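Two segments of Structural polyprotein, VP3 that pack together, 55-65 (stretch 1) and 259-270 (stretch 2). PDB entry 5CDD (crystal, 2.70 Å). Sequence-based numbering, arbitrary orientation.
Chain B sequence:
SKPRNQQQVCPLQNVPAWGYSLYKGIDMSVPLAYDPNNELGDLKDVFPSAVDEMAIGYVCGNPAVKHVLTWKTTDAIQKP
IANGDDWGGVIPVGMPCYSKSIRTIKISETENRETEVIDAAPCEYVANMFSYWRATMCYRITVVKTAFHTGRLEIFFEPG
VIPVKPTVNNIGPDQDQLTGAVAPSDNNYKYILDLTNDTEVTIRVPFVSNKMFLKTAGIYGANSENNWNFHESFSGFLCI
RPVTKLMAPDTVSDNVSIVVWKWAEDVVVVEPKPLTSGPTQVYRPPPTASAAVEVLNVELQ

Stretch 1, residues 55-65: AIGYVCGNPAV
Stretch 2, residues 259-270: VVWKWAEDVVVV

The contact between residues 55-65 and 259-270 of VP3 illustrates how a short helix and the strand that follows it can dock on two strands joined by a corner at Asp266, with backbone hydrogen bonds fixing the register and apolar side chains filling the space around them; together the two stretches bury 618 Å², and Ile56, Cys60, Val65 and Trp261 are among the buried residues.

Stretch 1 begins with Ala55 in extended conformation (-70/133) at the N-cap, its O accepting from Val59 N at 3.0 Å. Ile56 (-50/-41) opens the helix, Gly57 to Val59 stay near -67/-42, and Cys60 (-74/-14) is looser; Ile56 O accepts from Cys60 N at 3.0 Å. Gly61 (-88/-6) leads out of the turn, Asn62 (-72/117) and Pro63 (-71/149) extend the chain, and Ala64 (-151/146) and Val65 (-85/126) are extended. Stretch 2 is extended from Val259 to Glu265 (phi -93 to -169, psi 120 to 167), flattest at Trp263 (-169/167), turns a corner at Asp266 (53/46), and runs on extended through Val267 to Val270. The helix axis passes 9.1 Å from that second strand, with 109° between their N-to-C directions.

Where strand meets strand the pairing is antiparallel. Lys262 N donates to Ala64 O at 2.8 Å, whereas the return bond from Ala64 N to Lys262 O is weak, at 3.4 Å and 135°. Val65 and Trp261 form the adjacent non-hydrogen-bonded pair, their CA atoms 4.3 Å apart. Such close approach brings CA-H groups to carbonyls: Trp261 CA lies 3.1 Å from Ala64 O, and Val65 CA 3.4 Å from Val260 O. A separate anchor ties Cys60 to the strand, Ala264 N donating to Cys60 O at 2.9 Å and 170°, nearly linear.

Val65 and Trp261 share a face of the sheet. With chi1 t, Val65 places CG2 over the face of the indole, 3.4 Å from the centroid of its six-membered ring, and its CG1 meets Val259 CG1 at 3.7 Å. Trp261 adopts chi1 m and chi2 72°. A branched aliphatic residue suits this place because it covers the indole face and still reaches Val259. Pro63, its ring C-gamma exo, touches two indoles: Pro63 CB is 3.6 Å from Trp261 CE3 and 4.0 Å from Trp263 CE3. Trp263 takes chi1 p and chi2 88°, and its NE1 makes a weak 3.3 Å hydrogen bond to Glu265 OE2. Ala64 and Lys262 point to the other face, but the extended Lys262 chain (t, t, t, t) leads away, and its amine is satisfied elsewhere in the structure.

The helix side of the contact is apolar. Ile56 (m, t) sets CG2 4.0 Å from Val267 CG1 and CD1 4.3 Å from Val269 CG2, both beyond the corner; Val267 is t and Val269 m. Cys60 (m) turns CB toward Val267 CG2 at 4.0 Å and Ala264 CB at 4.4 Å, a compact side chain fitting close to the backbone anchor. On the alternating strand, Val268 faces away. Gly61 fits its tight turn because an ideal CB would clash with Gly57 O, at 2.8 Å.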

ATOM      1  N   ALA B  55      21.368  31.506 -11.522  1.00 27.13           N
ATOM      2  CA  ALA B  55      21.961  31.021 -10.284  1.00 27.19           C
ATOM      3  C   ALA B  55      22.597  32.218  -9.583  1.00 28.92           C
ATOM      4  O   ALA B  55      23.310  33.001 -10.210  1.00 31.16           O
ATOM      5  CB  ALA B  55      23.010  29.967 -10.588  1.00 23.43           C
ATOM      6  N   ILE B  56      22.333  32.365  -8.288  1.00 30.21           N
ATOM      7  CA  ILE B  56      22.881  33.478  -7.518  1.00 30.45           C
ATOM      8  C   ILE B  56      24.390  33.635  -7.700  1.00 30.11           C
ATOM      9  O   ILE B  56      24.893  34.751  -7.827  1.00 29.37           O
ATOM     10  CB  ILE B  56      22.579  33.318  -6.010  1.00 30.85           C
ATOM     11  CG1 ILE B  56      21.075  33.419  -5.768  1.00 33.69           C
ATOM     12  CG2 ILE B  56      23.293  34.396  -5.213  1.00 31.66           C
ATOM     13  CD1 ILE B  56      20.686  33.326  -4.305  1.00 38.08           C
ATOM     14  N   GLY B  57      25.107  32.516  -7.714  1.00 29.52           N
ATOM     15  CA  GLY B  57      26.549  32.566  -7.873  1.00 27.18           C
ATOM     16  C   GLY B  57      26.979  33.078  -9.232  1.00 27.45           C
ATOM     17  O   GLY B  57      27.993  33.766  -9.355  1.00 27.67           O
ATOM     18  N   TYR B  58      26.207  32.740 -10.258  1.00 27.43           N
ATOM     19  CA  TYR B  58      26.512  33.166 -11.616  1.00 27.97           C
ATOM     20  C   TYR B  58      26.307  34.667 -11.770  1.00 29.43           C
ATOM     21  O   TYR B  58      27.143  35.358 -12.356  1.00 30.79           O
ATOM     22  CB  TYR B  58      25.619  32.425 -12.613  1.00 27.46           C
ATOM     23  CG  TYR B  58      25.884  32.787 -14.058  1.00 28.22           C
ATOM     24  CD1 TYR B  58      27.047  32.367 -14.703  1.00 27.36           C
ATOM     25  CD2 TYR B  58      24.977  33.563 -14.777  1.00 28.67           C
ATOM     26  CE1 TYR B  58      27.300  32.712 -16.028  1.00 26.83           C
ATOM     27  CE2 TYR B  58      25.220  33.913 -16.100  1.00 28.37           C
ATOM     28  CZ  TYR B  58      26.382  33.486 -16.719  1.00 28.30           C
ATOM     29  OH  TYR B  58      26.625  33.841 -18.027  1.00 31.49           O
ATOM     30  N   VAL B  59      25.191  35.165 -11.243  1.00 29.52           N
ATOM     31  CA  VAL B  59      24.861  36.585 -11.325  1.00 29.08           C
ATOM     32  C   VAL B  59      25.836  37.453 -10.531  1.00 29.97           C
ATOM     33  O   VAL B  59      26.309  38.479 -11.023  1.00 30.18           O
ATOM     34  CB  VAL B  59      23.434  36.856 -10.802  1.00 28.23           C
ATOM     35  CG1 VAL B  59      23.049  38.303 -11.069  1.00 27.17           C
ATOM     36  CG2 VAL B  59      22.447  35.907 -11.459  1.00 26.97           C
ATOM     37  N   CYS B  60      26.130  37.040  -9.302  1.00 30.57           N
ATOM     38  CA  CYS B  60      27.045  37.782  -8.442  1.00 30.92           C
ATOM     39  C   CYS B  60      28.493  37.622  -8.884  1.00 32.27           C
ATOM     40  O   CYS B  60      29.367  38.361  -8.436  1.00 33.64           O
ATOM     41  CB  CYS B  60      26.904  37.314  -6.995  1.00 31.04           C
ATOM     42  SG  CYS B  60      25.286  37.627  -6.275  1.00 34.14           S
ATOM     43  N   GLY B  61      28.741  36.650  -9.756  1.00 33.57           N
ATOM     44  CA  GLY B  61      30.088  36.414 -10.242  1.00 33.71           C
ATOM     45  C   GLY B  61      30.411  37.252 -11.463  1.00 34.37           C
ATOM     46  O   GLY B  61      31.545  37.258 -11.943  1.00 34.92           O
ATOM     47  N   ASN B  62      29.405  37.957 -11.968  1.00 34.83           N
ATOM     48  CA  ASN B  62      29.572  38.815 -13.133  1.00 34.95           C
ATOM     49  C   ASN B  62      30.396  40.031 -12.712  1.00 34.98           C
ATOM     50  O   ASN B  62      29.982  40.803 -11.850  1.00 35.78           O
ATOM     51  CB  ASN B  62      28.204  39.262 -13.648  1.00 36.54           C
ATOM     52  CG  ASN B  62      28.291  39.991 -14.969  1.00 38.29           C
ATOM     53  OD1 ASN B  62      29.134  40.864 -15.150  1.00 43.51           O
ATOM     54  ND2 ASN B  62      27.410  39.645 -15.897  1.00 41.04           N
ATOM     55  N   PRO B  63      31.585  40.208 -13.304  1.00 34.49           N
ATOM     56  CA  PRO B  63      32.454  41.341 -12.970  1.00 33.54           C
ATOM     57  C   PRO B  63      31.936  42.681 -13.486  1.00 33.25           C
ATOM     58  O   PRO B  63      31.276  42.750 -14.524  1.00 33.79           O
ATOM     59  CB  PRO B  63      33.785  40.961 -13.619  1.00 33.62           C
ATOM     60  CG  PRO B  63      33.734  39.462 -13.671  1.00 35.13           C
ATOM     61  CD  PRO B  63      32.317  39.218 -14.110  1.00 35.22           C
ATOM     62  N   ALA B  64      32.249  43.746 -12.754  1.00 33.08           N
ATOM     63  CA  ALA B  64      31.834  45.091 -13.134  1.00 32.64           C
ATOM     64  C   ALA B  64      32.841  46.110 -12.607  1.00 32.96           C
ATOM     65  O   ALA B  64      33.425  45.921 -11.539  1.00 33.08           O
ATOM     66  CB  ALA B  64      30.446  45.391 -12.583  1.00 31.77           C
ATOM     67  N   VAL B  65      33.045  47.186 -13.361  1.00 32.74           N
ATOM     68  CA  VAL B  65      33.987  48.230 -12.968  1.00 33.30           C
ATOM     69  C   VAL B  65      33.344  49.251 -12.031  1.00 34.07           C
ATOM     70  O   VAL B  65      32.309  49.835 -12.349  1.00 34.18           O
ATOM     71  CB  VAL B  65      34.528  48.984 -14.198  1.00 32.66           C
ATOM     72  CG1 VAL B  65      35.546  50.004 -13.771  1.00 32.94           C
ATOM     73  CG2 VAL B  65      35.165  48.020 -15.154  1.00 32.67           C
ATOM     74  N   VAL B 259      42.048  50.529 -12.888  1.00 36.01           N
ATOM     75  CA  VAL B 259      40.679  50.044 -13.004  1.00 35.19           C
ATOM     76  C   VAL B 259      40.403  49.009 -11.919  1.00 35.05           C
ATOM     77  O   VAL B 259      41.233  48.138 -11.656  1.00 35.21           O
ATOM     78  CB  VAL B 259      40.433  49.406 -14.387  1.00 35.01           C
ATOM     79  CG1 VAL B 259      38.975  49.001 -14.524  1.00 34.69           C
ATOM     80  CG2 VAL B 259      40.816  50.383 -15.481  1.00 33.69           C
ATOM     81  N   VAL B 260      39.237  49.113 -11.289  1.00 34.77           N
ATOM     82  CA  VAL B 260      38.862  48.187 -10.228  1.00 33.68           C
ATOM     83  C   VAL B 260      37.549  47.474 -10.533  1.00 33.70           C
ATOM     84  O   VAL B 260      36.510  48.113 -10.698  1.00 33.57           O
ATOM     85  CB  VAL B 260      38.715  48.918  -8.879  1.00 33.13           C
ATOM     86  CG1 VAL B 260      38.372  47.922  -7.783  1.00 30.86           C
ATOM     87  CG2 VAL B 260      39.999  49.659  -8.548  1.00 31.80           C
ATOM     88  N   TRP B 261      37.609  46.147 -10.608  1.00 33.51           N
ATOM     89  CA  TRP B 261      36.427  45.335 -10.876  1.00 32.45           C
ATOM     90  C   TRP B 261      35.942  44.715  -9.571  1.00 32.15           C
ATOM     91  O   TRP B 261      36.743  44.425  -8.683  1.00 33.11           O
ATOM     92  CB  TRP B 261      36.748  44.224 -11.877  1.00 32.09           C
ATOM     93  CG  TRP B 261      37.145  44.716 -13.236  1.00 31.50           C
ATOM     94  CD1 TRP B 261      38.319  45.325 -13.581  1.00 31.32           C
ATOM     95  CD2 TRP B 261      36.366  44.636 -14.436  1.00 30.43           C
ATOM     96  NE1 TRP B 261      38.320  45.626 -14.923  1.00 31.16           N
ATOM     97  CE2 TRP B 261      37.134  45.214 -15.471  1.00 30.07           C
ATOM     98  CE3 TRP B 261      35.094  44.130 -14.737  1.00 29.93           C
ATOM     99  CZ2 TRP B 261      36.669  45.302 -16.788  1.00 29.52           C
ATOM    100  CZ3 TRP B 261      34.633  44.217 -16.049  1.00 27.82           C
ATOM    101  CH2 TRP B 261      35.420  44.799 -17.056  1.00 27.82           C
ATOM    102  N   LYS B 262      34.633  44.508  -9.462  1.00 31.12           N
ATOM    103  CA  LYS B 262      34.057  43.931  -8.253  1.00 29.97           C
ATOM    104  C   LYS B 262      33.035  42.833  -8.536  1.00 29.53           C
ATOM    105  O   LYS B 262      32.244  42.928  -9.475  1.00 30.22           O
ATOM    106  CB  LYS B 262      33.398  45.034  -7.418  1.00 29.16           C
ATOM    107  CG  LYS B 262      32.690  44.536  -6.168  1.00 29.05           C
ATOM    108  CD  LYS B 262      32.001  45.671  -5.425  1.00 28.81           C
ATOM    109  CE  LYS B 262      31.282  45.160  -4.185  1.00 30.10           C
ATOM    110  NZ  LYS B 262      30.653  46.255  -3.398  1.00 29.46           N
ATOM    111  N   TRP B 263      33.065  41.790  -7.712  1.00 28.52           N
ATOM    112  CA  TRP B 263      32.132  40.673  -7.827  1.00 27.71           C
ATOM    113  C   TRP B 263      32.278  39.806  -6.577  1.00 26.84           C
ATOM    114  O   TRP B 263      33.223  39.981  -5.808  1.00 26.02           O
ATOM    115  CB  TRP B 263      32.398  39.868  -9.109  1.00 26.94           C
ATOM    116  CG  TRP B 263      33.585  38.954  -9.073  1.00 27.34           C
ATOM    117  CD1 TRP B 263      33.610  37.660  -8.636  1.00 27.12           C
ATOM    118  CD2 TRP B 263      34.921  39.263  -9.489  1.00 27.58           C
ATOM    119  NE1 TRP B 263      34.878  37.143  -8.756  1.00 26.71           N
ATOM    120  CE2 TRP B 263      35.703  38.106  -9.275  1.00 27.31           C
ATOM    121  CE3 TRP B 263      35.535  40.406 -10.020  1.00 28.35           C
ATOM    122  CZ2 TRP B 263      37.070  38.058  -9.575  1.00 26.71           C
ATOM    123  CZ3 TRP B 263      36.896  40.358 -10.319  1.00 27.88           C
ATOM    124  CH2 TRP B 263      37.645  39.190 -10.094  1.00 27.36           C
ATOM    125  N   ALA B 264      31.341  38.888  -6.364  1.00 27.47           N
ATOM    126  CA  ALA B 264      31.384  38.034  -5.179  1.00 28.31           C
ATOM    127  C   ALA B 264      31.360  36.539  -5.474  1.00 28.77           C
ATOM    128  O   ALA B 264      30.942  36.105  -6.548  1.00 29.75           O
ATOM    129  CB  ALA B 264      30.229  38.393  -4.250  1.00 28.24           C
ATOM    130  N   GLU B 265      31.812  35.755  -4.500  1.00 28.65           N
ATOM    131  CA  GLU B 265      31.840  34.302  -4.621  1.00 29.66           C
ATOM    132  C   GLU B 265      31.453  33.704  -3.275  1.00 30.62           C
ATOM    133  O   GLU B 265      31.518  34.384  -2.252  1.00 31.26           O
ATOM    134  CB  GLU B 265      33.235  33.825  -5.018  1.00 29.52           C
ATOM    135  CG  GLU B 265      33.833  34.593  -6.181  1.00 30.88           C
ATOM    136  CD  GLU B 265      35.122  33.980  -6.687  1.00 32.06           C
ATOM    137  OE1 GLU B 265      35.926  33.506  -5.856  1.00 32.85           O
ATOM    138  OE2 GLU B 265      35.338  33.983  -7.918  1.00 32.26           O
ATOM    139  N   ASP B 266      31.056  32.434  -3.277  1.00 32.45           N
ATOM    140  CA  ASP B 266      30.640  31.758  -2.054  1.00 33.30           C
ATOM    141  C   ASP B 266      29.564  32.620  -1.401  1.00 32.68           C
ATOM    142  O   ASP B 266      29.589  32.868  -0.195  1.00 33.01           O
ATOM    143  CB  ASP B 266      31.829  31.591  -1.108  1.00 36.45           C
ATOM    144  CG  ASP B 266      32.983  30.848  -1.752  1.00 39.93           C
ATOM    145  OD1 ASP B 266      32.749  29.742  -2.288  1.00 41.15           O
ATOM    146  OD2 ASP B 266      34.121  31.371  -1.724  1.00 41.24           O
ATOM    147  N   VAL B 267      28.620  33.068  -2.222  1.00 32.34           N
ATOM    148  CA  VAL B 267      27.536  33.924  -1.772  1.00 31.57           C
ATOM    149  C   VAL B 267      26.379  33.185  -1.122  1.00 31.83           C
ATOM    150  O   VAL B 267      26.006  32.091  -1.541  1.00 33.38           O
ATOM    151  CB  VAL B 267      26.968  34.750  -2.948  1.00 30.24           C
ATOM    152  CG1 VAL B 267      25.847  35.652  -2.461  1.00 29.42           C
ATOM    153  CG2 VAL B 267      28.069  35.570  -3.591  1.00 29.63           C
ATOM    154  N   VAL B 268      25.829  33.801  -0.083  1.00 31.62           N
ATOM    155  CA  VAL B 268      24.682  33.269   0.632  1.00 31.58           C
ATOM    156  C   VAL B 268      23.925  34.483   1.152  1.00 30.81           C
ATOM    157  O   VAL B 268      24.529  35.416   1.684  1.00 30.29           O
ATOM    158  CB  VAL B 268      25.094  32.366   1.819  1.00 31.50           C
ATOM    159  CG1 VAL B 268      25.965  31.241   1.334  1.00 31.91           C
ATOM    160  CG2 VAL B 268      25.825  33.161   2.864  1.00 32.50           C
ATOM    161  N   VAL B 269      22.612  34.489   0.964  1.00 31.11           N
ATOM    162  CA  VAL B 269      21.791  35.596   1.424  1.00 30.05           C
ATOM    163  C   VAL B 269      20.758  35.104   2.423  1.00 31.43           C
ATOM    164  O   VAL B 269      20.333  33.946   2.375  1.00 33.27           O
ATOM    165  CB  VAL B 269      21.078  36.286   0.251  1.00 28.35           C
ATOM    166  CG1 VAL B 269      22.103  36.939  -0.658  1.00 25.64           C
ATOM    167  CG2 VAL B 269      20.246  35.280  -0.519  1.00 26.09           C
ATOM    168  N   VAL B 270      20.362  35.985   3.336  1.00 31.88           N
ATOM    169  CA  VAL B 270      19.384  35.632   4.356  1.00 32.62           C
ATOM    170  C   VAL B 270      18.179  36.569   4.308  1.00 35.37           C
ATOM    171  O   VAL B 270      18.333  37.776   4.128  1.00 35.35           O
ATOM    172  CB  VAL B 270      20.014  35.691   5.761  1.00 30.11           C
ATOM    173  CG1 VAL B 270      19.003  35.250   6.811  1.00 29.98           C
ATOM    174  CG2 VAL B 270      21.243  34.808   5.802  1.00 28.89           C
TER